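Local coordinates for encapsidation protein (Bacillus phage phi29, PDB 5HD9) that probably couples ATP hydrolysis to the translocation of viral DNA into the prohead, as the packaging ATPase of the phage motor, at residues Y42-R51 with Y106-F117; E55-F63 with L75-Y83. All coordinates share one frame; numbering follows the deposited sequence.

How the interactions relate
Both interactions belong to one mixed sheet, and they show how the chemistry of a contact follows its place in the fold. Interaction 1 is core: two parallel strands, 45-50 and 109-115, zipped by backbone hydrogen bonds, with charged groups confined to its ends. Interaction 2, whose centre is about 13 Å from that of interaction 1, lies nearer the surface; there the 55-63 loop packs on the edge hairpin 75-83 through rings and aliphatic groups, with no hydrogen bond between the segments. The two contacts touch: Phe46 of interaction 1 packs on Tyr62 and Phe82 of interaction 2, and Arg50 NH2 forms a salt bridge with Glu55 OE1 at 2.9 Å.

Interaction 1: Y42-R51 with Y106-F117; sequences YGEQFIYVRR and YPNVSTIVFDEF
Gln45 to Val49 pair with Val109 to Phe114 as adjacent parallel strands in the interior of the ASCE-type P-loop fold. Bonds run alternately from Ile47 and Val49 to the partner strand and back, among them Val113 N to Ile47 O at 2.8 Å. A beta bulge shifts the register by one residue between the Gln45-Val109 and Phe46-Thr111 pairs, leaving the buried Thr111 N without a partner. At this end Gln45 reaches back toward the start of the neighbouring strand: its extended side chain places OE1 2.9 Å from Asn108 N. Ser110 OG donates to Glu44 OE1 from above the carboxylate plane, at 2.5 Å.

On one side of the sheet Ile47 meets Val109 and the Tyr106 ring, while Val49 CG2 rests 3.7 Å from Ile112 CG2. The other methyl, Val49 CG1, sits over the Phe114 ring in a CH-pi contact; Phe117 CB covers the opposite face.

Charge gathers at the C-terminal end. Arg50 bends at chi2 and chi3 (-66° and -64°), bringing NH2 3.0 Å from Glu116 OE1 in a salt bridge; the same NH2 also forms one with Glu55, while NH1 bonds to Tyr48 OH. Arg51 NH2 donates to Phe117 O (2.6 Å) in its guanidinium plane and also bridges to Glu130. A water joins Tyr48 OH to Asp115 OD2, which also bonds Ser28 of the probable Walker A loop.

Strand 87-94 flanks 45-50, strand 149-153 lies beyond 109-115, and helix 26-42 packs over Phe46, Thr111 and Val113.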
loop_
_atom_site.group_PDB
_atom_site.type_symbol
_atom_site.label_atom_id
_atom_site.label_comp_id
_atom_site.label_asym_id
_atom_site.label_seq_id
_atom_site.Cartn_x
_atom_site.Cartn_y
_atom_site.Cartn_z
ATOM N N TYR A 42 -11.116 7.726 -12.545
ATOM C CA TYR A 42 -10.715 6.919 -13.698
ATOM C C TYR A 42 -11.138 5.449 -13.626
ATOM O O TYR A 42 -10.852 4.674 -14.540
ATOM C CB TYR A 42 -9.196 6.997 -13.866
ATOM C CG TYR A 42 -8.669 8.412 -13.933
ATOM C CD1 TYR A 42 -8.978 9.237 -15.005
ATOM C CD2 TYR A 42 -7.860 8.923 -12.925
ATOM C CE1 TYR A 42 -8.501 10.534 -15.070
ATOM C CE2 TYR A 42 -7.378 10.216 -12.983
ATOM C CZ TYR A 42 -7.701 11.016 -14.056
ATOM O OH TYR A 42 -7.221 12.304 -14.116
ATOM N N GLY A 43 -11.817 5.063 -12.551
ATOM C CA GLY A 43 -12.273 3.692 -12.394
ATOM C C GLY A 43 -11.148 2.712 -12.109
ATOM O O GLY A 43 -11.328 1.498 -12.223
ATOM N N GLU A 44 -9.982 3.240 -11.752
ATOM C CA GLU A 44 -8.856 2.410 -11.342
ATOM C C GLU A 44 -9.154 1.769 -9.994
ATOM O O GLU A 44 -9.560 2.448 -9.049
ATOM C CB GLU A 44 -7.568 3.235 -11.253
ATOM C CG GLU A 44 -7.133 3.856 -12.566
ATOM C CD GLU A 44 -5.847 4.660 -12.439
ATOM O OE1 GLU A 44 -5.226 4.641 -11.354
ATOM O OE2 GLU A 44 -5.458 5.319 -13.425
ATOM N N GLN A 45 -8.951 0.460 -9.910
ATOM C CA GLN A 45 -9.220 -0.271 -8.679
ATOM C C GLN A 45 -7.948 -0.414 -7.854
ATOM O O GLN A 45 -6.851 -0.112 -8.329
ATOM C CB GLN A 45 -9.819 -1.637 -9.003
ATOM C CG GLN A 45 -11.196 -1.539 -9.641
ATOM C CD GLN A 45 -11.657 -2.844 -10.247
ATOM O OE1 GLN A 45 -10.926 -3.490 -10.999
ATOM N NE2 GLN A 45 -12.882 -3.243 -9.923
ATOM N N PHE A 46 -8.096 -0.859 -6.611
ATOM C CA PHE A 46 -6.954 -0.940 -5.711
ATOM C C PHE A 46 -7.034 -2.148 -4.795
ATOM O O PHE A 46 -8.117 -2.677 -4.538
ATOM C CB PHE A 46 -6.846 0.338 -4.877
ATOM C CG PHE A 46 -7.966 0.515 -3.883
ATOM C CD1 PHE A 46 -9.161 1.099 -4.260
ATOM C CD2 PHE A 46 -7.814 0.103 -2.568
ATOM C CE1 PHE A 46 -10.191 1.263 -3.348
ATOM C CE2 PHE A 46 -8.840 0.264 -1.650
ATOM C CZ PHE A 46 -10.027 0.845 -2.041
ATOM N N ILE A 47 -5.871 -2.581 -4.316
ATOM C CA ILE A 47 -5.788 -3.680 -3.368
ATOM C C ILE A 47 -5.069 -3.228 -2.105
ATOM O O ILE A 47 -3.976 -2.665 -2.161
ATOM C CB ILE A 47 -5.066 -4.906 -3.969
ATOM C CG1 ILE A 47 -5.830 -5.403 -5.198
ATOM C CG2 ILE A 47 -4.944 -6.017 -2.922
ATOM C CD1 ILE A 47 -5.236 -6.617 -5.862
ATOM N N TYR A 48 -5.714 -3.472 -0.971
ATOM C CA TYR A 48 -5.142 -3.207 0.340
ATOM C C TYR A 48 -4.614 -4.525 0.895
ATOM O O TYR A 48 -5.381 -5.457 1.147
ATOM C CB TYR A 48 -6.193 -2.585 1.263
ATOM C CG TYR A 48 -5.714 -2.230 2.654
ATOM C CD1 TYR A 48 -4.734 -1.269 2.850
ATOM C CD2 TYR A 48 -6.271 -2.835 3.774
ATOM C CE1 TYR A 48 -4.305 -0.936 4.123
ATOM C CE2 TYR A 48 -5.852 -2.508 5.046
ATOM C CZ TYR A 48 -4.871 -1.559 5.217
ATOM O OH TYR A 48 -4.455 -1.235 6.487
ATOM N N VAL A 49 -3.300 -4.606 1.057
ATOM C CA VAL A 49 -2.656 -5.830 1.512
ATOM C C VAL A 49 -2.172 -5.683 2.947
ATOM O O VAL A 49 -1.582 -4.668 3.323
ATOM C CB VAL A 49 -1.463 -6.208 0.609
ATOM C CG1 VAL A 49 -0.791 -7.491 1.094
ATOM C CG2 VAL A 49 -1.921 -6.363 -0.834
ATOM N N ARG A 50 -2.456 -6.706 3.744
ATOM C CA ARG A 50 -1.839 -6.881 5.048
ATOM C C ARG A 50 -1.272 -8.293 5.073
ATOM O O ARG A 50 -1.734 -9.156 4.332
ATOM C CB ARG A 50 -2.849 -6.657 6.175
ATOM C CG ARG A 50 -3.466 -5.257 6.186
ATOM C CD ARG A 50 -2.428 -4.185 6.492
ATOM N NE ARG A 50 -1.882 -4.335 7.840
ATOM C CZ ARG A 50 -2.348 -3.712 8.920
ATOM N NH1 ARG A 50 -3.372 -2.870 8.835
ATOM N NH2 ARG A 50 -1.782 -3.932 10.097
ATOM N N ARG A 51 -0.262 -8.528 5.903
ATOM C CA ARG A 51 0.435 -9.809 5.892
ATOM C C ARG A 51 -0.457 -10.952 6.360
ATOM O O ARG A 51 -0.571 -11.978 5.682
ATOM C CB ARG A 51 1.686 -9.739 6.767
ATOM C CG ARG A 51 2.430 -11.057 6.886
ATOM C CD ARG A 51 3.787 -10.869 7.539
ATOM N NE ARG A 51 4.694 -10.133 6.662
ATOM C CZ ARG A 51 4.942 -8.827 6.737
ATOM N NH1 ARG A 51 4.373 -8.073 7.670
ATOM N NH2 ARG A 51 5.775 -8.271 5.870
ATOM N N TYR A 106 -9.751 -9.545 -11.052
ATOM C CA TYR A 106 -9.206 -8.235 -10.715
ATOM C C TYR A 106 -9.038 -7.429 -12.005
ATOM O O TYR A 106 -7.946 -7.372 -12.563
ATOM C CB TYR A 106 -7.869 -8.382 -9.980
ATOM C CG TYR A 106 -7.959 -9.242 -8.739
ATOM C CD1 TYR A 106 -8.400 -8.710 -7.535
ATOM C CD2 TYR A 106 -7.610 -10.584 -8.771
ATOM C CE1 TYR A 106 -8.489 -9.489 -6.399
ATOM C CE2 TYR A 106 -7.697 -11.374 -7.636
ATOM C CZ TYR A 106 -8.136 -10.818 -6.454
ATOM O OH TYR A 106 -8.229 -11.592 -5.318
ATOM N N PRO A 107 -10.131 -6.816 -12.487
ATOM C CA PRO A 107 -10.172 -6.244 -13.840
ATOM C C PRO A 107 -9.244 -5.056 -14.106
ATOM O O PRO A 107 -8.667 -5.005 -15.190
ATOM C CB PRO A 107 -11.635 -5.799 -13.981
ATOM C CG PRO A 107 -12.383 -6.635 -13.004
ATOM C CD PRO A 107 -11.458 -6.776 -11.847
ATOM N N ASN A 108 -9.111 -4.120 -13.168
ATOM C CA ASN A 108 -8.426 -2.862 -13.465
ATOM C C ASN A 108 -7.690 -2.267 -12.267
ATOM O O ASN A 108 -7.858 -1.092 -11.947
ATOM C CB ASN A 108 -9.440 -1.849 -14.006
ATOM C CG ASN A 108 -8.782 -0.634 -14.638
ATOM O OD1 ASN A 108 -7.693 -0.724 -15.202
ATOM N ND2 ASN A 108 -9.446 0.512 -14.543
ATOM N N VAL A 109 -6.867 -3.079 -11.615
ATOM C CA VAL A 109 -6.088 -2.620 -10.470
ATOM C C VAL A 109 -4.872 -1.832 -10.946
ATOM O O VAL A 109 -4.166 -2.264 -11.853
ATOM C CB VAL A 109 -5.630 -3.806 -9.589
ATOM C CG1 VAL A 109 -4.735 -3.326 -8.448
ATOM C CG2 VAL A 109 -6.837 -4.556 -9.041
ATOM N N SER A 110 -4.633 -0.671 -10.337
ATOM C CA SER A 110 -3.454 0.130 -10.664
ATOM C C SER A 110 -2.663 0.533 -9.419
ATOM O O SER A 110 -1.532 0.999 -9.530
ATOM C CB SER A 110 -3.858 1.382 -11.447
ATOM O OG SER A 110 -4.392 2.374 -10.588
ATOM N N THR A 111 -3.252 0.359 -8.240
ATOM C CA THR A 111 -2.552 0.662 -6.995
ATOM C C THR A 111 -2.695 -0.466 -5.981
ATOM O O THR A 111 -3.793 -0.981 -5.756
ATOM C CB THR A 111 -3.063 1.974 -6.358
ATOM O OG1 THR A 111 -2.865 3.062 -7.271
ATOM C CG2 THR A 111 -2.308 2.276 -5.071
ATOM N N ILE A 112 -1.566 -0.843 -5.384
ATOM C CA ILE A 112 -1.538 -1.770 -4.259
ATOM C C ILE A 112 -0.928 -1.066 -3.055
ATOM O O ILE A 112 0.158 -0.493 -3.154
ATOM C CB ILE A 112 -0.716 -3.043 -4.566
ATOM C CG1 ILE A 112 -1.308 -3.790 -5.761
ATOM C CG2 ILE A 112 -0.664 -3.956 -3.335
ATOM C CD1 ILE A 112 -0.371 -4.833 -6.359
ATOM N N VAL A 113 -1.626 -1.113 -1.926
ATOM C CA VAL A 113 -1.110 -0.546 -0.687
ATOM C C VAL A 113 -0.903 -1.652 0.342
ATOM O O VAL A 113 -1.848 -2.306 0.780
ATOM C CB VAL A 113 -2.047 0.531 -0.122
ATOM C CG1 VAL A 113 -1.490 1.101 1.177
ATOM C CG2 VAL A 113 -2.234 1.640 -1.146
ATOM N N PHE A 114 0.358 -1.849 0.710
ATOM C CA PHE A 114 0.756 -2.873 1.662
ATOM C C PHE A 114 1.175 -2.187 2.953
ATOM O O PHE A 114 2.318 -1.763 3.095
ATOM C CB PHE A 114 1.895 -3.718 1.079
ATOM C CG PHE A 114 2.285 -4.913 1.914
ATOM C CD1 PHE A 114 1.719 -5.151 3.159
ATOM C CD2 PHE A 114 3.233 -5.802 1.440
ATOM C CE1 PHE A 114 2.095 -6.253 3.912
ATOM C CE2 PHE A 114 3.613 -6.904 2.188
ATOM C CZ PHE A 114 3.043 -7.130 3.425
ATOM N N ASP A 115 0.246 -2.077 3.895
ATOM C CA ASP A 115 0.515 -1.354 5.128
ATOM C C ASP A 115 1.199 -2.256 6.152
ATOM O O ASP A 115 0.935 -3.461 6.208
ATOM C CB ASP A 115 -0.779 -0.777 5.702
ATOM C CG ASP A 115 -0.532 0.345 6.697
ATOM O OD1 ASP A 115 0.640 0.723 6.905
ATOM O OD2 ASP A 115 -1.516 0.862 7.263
ATOM N N GLU A 116 2.082 -1.654 6.947
ATOM C CA GLU A 116 2.841 -2.357 7.978
ATOM C C GLU A 116 3.602 -3.560 7.414
ATOM O O GLU A 116 3.495 -4.670 7.936
ATOM C CB GLU A 116 1.907 -2.798 9.105
ATOM C CG GLU A 116 1.081 -1.654 9.681
ATOM C CD GLU A 116 0.394 -2.005 10.988
ATOM O OE1 GLU A 116 0.706 -3.065 11.572
ATOM O OE2 GLU A 116 -0.462 -1.212 11.433
ATOM N N PHE A 117 4.389 -3.323 6.367
ATOM C CA PHE A 117 5.057 -4.407 5.642
ATOM C C PHE A 117 6.313 -4.926 6.338
ATOM O O PHE A 117 6.864 -5.956 5.946
ATOM C CB PHE A 117 5.418 -3.950 4.226
ATOM C CG PHE A 117 6.672 -3.115 4.153
ATOM C CD1 PHE A 117 6.632 -1.753 4.409
ATOM C CD2 PHE A 117 7.888 -3.692 3.815
ATOM C CE1 PHE A 117 7.780 -0.986 4.338
ATOM C CE2 PHE A 117 9.041 -2.927 3.741
ATOM C CZ PHE A 117 8.984 -1.572 4.001
HETATM O O HOH W 1 -3.792 1.572 6.527
HETATM O O HOH W 2 0.596 -6.094 7.279
#

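Interaction 2: E55-F63 with L75-Y83; sequences ELAKVSNYF and LVVKGRRFY
The rings of Tyr62 and Phe82 lie face to face, centroids 4.2 Å apart and planes inclined by 29°, and Phe63 and several aliphatic groups pack near them. With CG anti to the backbone N (chi1 179°), Tyr62 sets its ring over the outer end of Phe82, so that Phe82 CE1 comes to 3.5 Å from Tyr62 CG. Phe63 completes the aromatic cluster differently. Its plane is turned 73° from that of Phe82, and the approach is oblique, with Phe63 CE2 3.9 Å from Phe82 CD1.

Phe63 is itself packed between two neighbours. Tyr62 CD2 stands over the centre of one face, and Leu75 CB approaches the opposite face in a CH-pi contact, 3.7 Å from the ring centroid. Val77 CG2 adds an aliphatic flank, 3.7 Å from Phe63 CD2, while its CG1 lies against the backbone of Val59 and Ser60. The two methyls of Val59 divide their work: CG2 touches Phe82 CZ at 3.8 Å, and CG1 lies 3.6 Å from Gly79 O in the type II' turn of the hairpin. No hydrogen bond crosses between the segments, so apolar packing joins the loop to the hairpin.

Around this cluster, Tyr62 meets the Tyr48 ring edge-to-face and Phe82 packs on Phe46, both on strand 45-50. Strand 87-94 continues the sheet beside 81-84, and helix 26-42 touches Tyr62 and Phe63 through Lys32 and Ile36.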
loop_
_atom_site.group_PDB
_atom_site.type_symbol
_atom_site.label_atom_id
_atom_site.label_comp_id
_atom_site.label_asym_id
_atom_site.label_seq_id
_atom_site.Cartn_x
_atom_site.Cartn_y
_atom_site.Cartn_z
ATOM N N GLU A 55 -4.838 -8.849 10.939
ATOM C CA GLU A 55 -4.568 -7.446 10.651
ATOM C C GLU A 55 -5.724 -6.817 9.876
ATOM O O GLU A 55 -5.802 -5.594 9.743
ATOM C CB GLU A 55 -3.261 -7.311 9.872
ATOM C CG GLU A 55 -2.079 -7.970 10.564
ATOM C CD GLU A 55 -0.760 -7.667 9.887
ATOM O OE1 GLU A 55 -0.342 -6.490 9.894
ATOM O OE2 GLU A 55 -0.141 -8.608 9.351
ATOM N N LEU A 56 -6.621 -7.665 9.374
ATOM C CA LEU A 56 -7.805 -7.220 8.647
ATOM C C LEU A 56 -9.086 -7.521 9.429
ATOM O O LEU A 56 -10.180 -7.505 8.870
ATOM C CB LEU A 56 -7.862 -7.892 7.271
ATOM C CG LEU A 56 -6.803 -7.423 6.269
ATOM C CD1 LEU A 56 -6.673 -8.413 5.125
ATOM C CD2 LEU A 56 -7.143 -6.040 5.747
ATOM N N ALA A 57 -8.946 -7.783 10.726
ATOM C CA ALA A 57 -10.087 -8.134 11.566
ATOM C C ALA A 57 -11.134 -7.021 11.610
ATOM O O ALA A 57 -12.328 -7.290 11.752
ATOM C CB ALA A 57 -9.620 -8.464 12.977
ATOM N N LYS A 58 -10.680 -5.777 11.481
ATOM C CA LYS A 58 -11.557 -4.613 11.580
ATOM C C LYS A 58 -11.639 -3.866 10.251
ATOM O O LYS A 58 -11.866 -2.657 10.215
ATOM C CB LYS A 58 -11.068 -3.672 12.690
ATOM C CG LYS A 58 -11.198 -4.259 14.089
ATOM C CD LYS A 58 -10.994 -3.212 15.182
ATOM C CE LYS A 58 -9.520 -2.935 15.447
ATOM N NZ LYS A 58 -9.321 -2.114 16.678
ATOM N N VAL A 59 -11.466 -4.596 9.154
ATOM C CA VAL A 59 -11.439 -3.978 7.833
ATOM C C VAL A 59 -12.789 -3.343 7.487
ATOM O O VAL A 59 -12.881 -2.533 6.570
ATOM C CB VAL A 59 -11.050 -5.004 6.739
ATOM C CG1 VAL A 59 -12.166 -6.023 6.519
ATOM C CG2 VAL A 59 -10.696 -4.295 5.437
ATOM N N SER A 60 -13.833 -3.700 8.228
ATOM C CA SER A 60 -15.144 -3.095 8.022
ATOM C C SER A 60 -15.108 -1.596 8.329
ATOM O O SER A 60 -15.973 -0.844 7.878
ATOM C CB SER A 60 -16.200 -3.782 8.890
ATOM O OG SER A 60 -15.987 -3.519 10.265
ATOM N N ASN A 61 -14.100 -1.172 9.090
ATOM C CA ASN A 61 -13.924 0.233 9.456
ATOM C C ASN A 61 -12.994 0.988 8.504
ATOM O O ASN A 61 -12.637 2.134 8.767
ATOM C CB ASN A 61 -13.370 0.348 10.882
ATOM C CG ASN A 61 -14.373 -0.066 11.944
ATOM O OD1 ASN A 61 -15.563 -0.234 11.671
ATOM N ND2 ASN A 61 -13.895 -0.217 13.174
ATOM N N TYR A 62 -12.610 0.345 7.403
ATOM C CA TYR A 62 -11.585 0.874 6.498
ATOM C C TYR A 62 -11.833 2.315 6.041
ATOM O O TYR A 62 -10.905 3.120 5.993
ATOM C CB TYR A 62 -11.466 -0.035 5.268
ATOM C CG TYR A 62 -10.454 0.422 4.237
ATOM C CD1 TYR A 62 -9.117 0.057 4.336
ATOM C CD2 TYR A 62 -10.839 1.207 3.158
ATOM C CE1 TYR A 62 -8.190 0.469 3.392
ATOM C CE2 TYR A 62 -9.920 1.622 2.210
ATOM C CZ TYR A 62 -8.598 1.252 2.331
ATOM O OH TYR A 62 -7.689 1.666 1.382
ATOM N N PHE A 63 -13.079 2.644 5.719
ATOM C CA PHE A 63 -13.393 3.954 5.152
ATOM C C PHE A 63 -13.643 5.043 6.196
ATOM O O PHE A 63 -13.828 6.206 5.838
ATOM C CB PHE A 63 -14.619 3.849 4.241
ATOM C CG PHE A 63 -14.338 3.187 2.924
ATOM C CD1 PHE A 63 -13.418 3.734 2.042
ATOM C CD2 PHE A 63 -15.004 2.030 2.557
ATOM C CE1 PHE A 63 -13.161 3.130 0.826
ATOM C CE2 PHE A 63 -14.752 1.426 1.344
ATOM C CZ PHE A 63 -13.828 1.976 0.476
ATOM N N LEU A 75 -19.342 4.811 0.392
ATOM C CA LEU A 75 -18.187 3.950 0.608
ATOM C C LEU A 75 -18.580 2.765 1.481
ATOM O O LEU A 75 -18.961 2.938 2.639
ATOM C CB LEU A 75 -17.050 4.741 1.257
ATOM C CG LEU A 75 -16.728 6.080 0.589
ATOM C CD1 LEU A 75 -15.682 6.840 1.387
ATOM C CD2 LEU A 75 -16.267 5.878 -0.850
ATOM N N VAL A 76 -18.481 1.564 0.919
ATOM C CA VAL A 76 -19.004 0.364 1.563
ATOM C C VAL A 76 -17.973 -0.754 1.608
ATOM O O VAL A 76 -17.251 -0.994 0.639
ATOM C CB VAL A 76 -20.273 -0.148 0.834
ATOM C CG1 VAL A 76 -20.717 -1.506 1.378
ATOM C CG2 VAL A 76 -21.401 0.863 0.957
ATOM N N VAL A 77 -17.922 -1.439 2.746
ATOM C CA VAL A 77 -17.137 -2.658 2.879
ATOM C C VAL A 77 -18.084 -3.830 3.094
ATOM O O VAL A 77 -18.959 -3.775 3.957
ATOM C CB VAL A 77 -16.137 -2.582 4.051
ATOM C CG1 VAL A 77 -15.275 -3.835 4.095
ATOM C CG2 VAL A 77 -15.259 -1.343 3.933
ATOM N N LYS A 78 -17.921 -4.871 2.284
ATOM C CA LYS A 78 -18.628 -6.133 2.483
ATOM C C LYS A 78 -17.598 -7.249 2.491
ATOM O O LYS A 78 -16.952 -7.506 1.477
ATOM C CB LYS A 78 -19.662 -6.392 1.387
ATOM C CG LYS A 78 -20.589 -5.238 1.057
ATOM C CD LYS A 78 -21.616 -5.707 0.039
ATOM C CE LYS A 78 -22.305 -4.562 -0.670
ATOM N NZ LYS A 78 -23.095 -5.060 -1.832
ATOM N N GLY A 79 -17.446 -7.913 3.630
ATOM C CA GLY A 79 -16.379 -8.880 3.788
ATOM C C GLY A 79 -15.045 -8.179 3.615
ATOM O O GLY A 79 -14.765 -7.198 4.302
ATOM N N ARG A 80 -14.236 -8.673 2.681
ATOM C CA ARG A 80 -12.929 -8.090 2.394
ATOM C C ARG A 80 -12.916 -7.364 1.044
ATOM O O ARG A 80 -11.883 -7.294 0.383
ATOM C CB ARG A 80 -11.848 -9.179 2.420
ATOM C CG ARG A 80 -11.453 -9.627 3.820
ATOM C CD ARG A 80 -10.194 -10.485 3.813
ATOM N NE ARG A 80 -10.427 -11.821 3.266
ATOM C CZ ARG A 80 -10.186 -12.189 2.009
ATOM N NH1 ARG A 80 -9.691 -11.332 1.123
ATOM N NH2 ARG A 80 -10.439 -13.437 1.637
ATOM N N ARG A 81 -14.064 -6.822 0.645
ATOM C CA ARG A 81 -14.173 -6.102 -0.620
ATOM C C ARG A 81 -14.708 -4.690 -0.422
ATOM O O ARG A 81 -15.553 -4.444 0.439
ATOM C CB ARG A 81 -15.067 -6.864 -1.594
ATOM C CG ARG A 81 -14.526 -8.234 -1.954
ATOM C CD ARG A 81 -15.242 -8.826 -3.156
ATOM N NE ARG A 81 -14.768 -10.175 -3.457
ATOM C CZ ARG A 81 -15.238 -11.286 -2.897
ATOM N NH1 ARG A 81 -16.210 -11.230 -1.993
ATOM N NH2 ARG A 81 -14.735 -12.463 -3.244
ATOM N N PHE A 82 -14.207 -3.774 -1.245
ATOM C CA PHE A 82 -14.522 -2.357 -1.137
ATOM C C PHE A 82 -15.415 -1.918 -2.288
ATOM O O PHE A 82 -15.140 -2.232 -3.448
ATOM C CB PHE A 82 -13.236 -1.531 -1.127
ATOM C CG PHE A 82 -12.297 -1.877 -0.003
ATOM C CD1 PHE A 82 -12.728 -1.854 1.315
ATOM C CD2 PHE A 82 -10.984 -2.236 -0.265
ATOM C CE1 PHE A 82 -11.864 -2.173 2.348
ATOM C CE2 PHE A 82 -10.120 -2.557 0.763
ATOM C CZ PHE A 82 -10.559 -2.526 2.071
ATOM N N TYR A 83 -16.476 -1.186 -1.959
ATOM C CA TYR A 83 -17.416 -0.691 -2.958
ATOM C C TYR A 83 -17.548 0.823 -2.878
ATOM O O TYR A 83 -17.614 1.394 -1.789
ATOM C CB TYR A 83 -18.786 -1.346 -2.777
ATOM C CG TYR A 83 -18.729 -2.850 -2.821
ATOM C CD1 TYR A 83 -18.293 -3.576 -1.723
ATOM C CD2 TYR A 83 -19.095 -3.545 -3.967
ATOM C CE1 TYR A 83 -18.227 -4.952 -1.759
ATOM C CE2 TYR A 83 -19.034 -4.923 -4.013
ATOM C CZ TYR A 83 -18.599 -5.622 -2.907
ATOM O OH TYR A 83 -18.534 -6.995 -2.948
#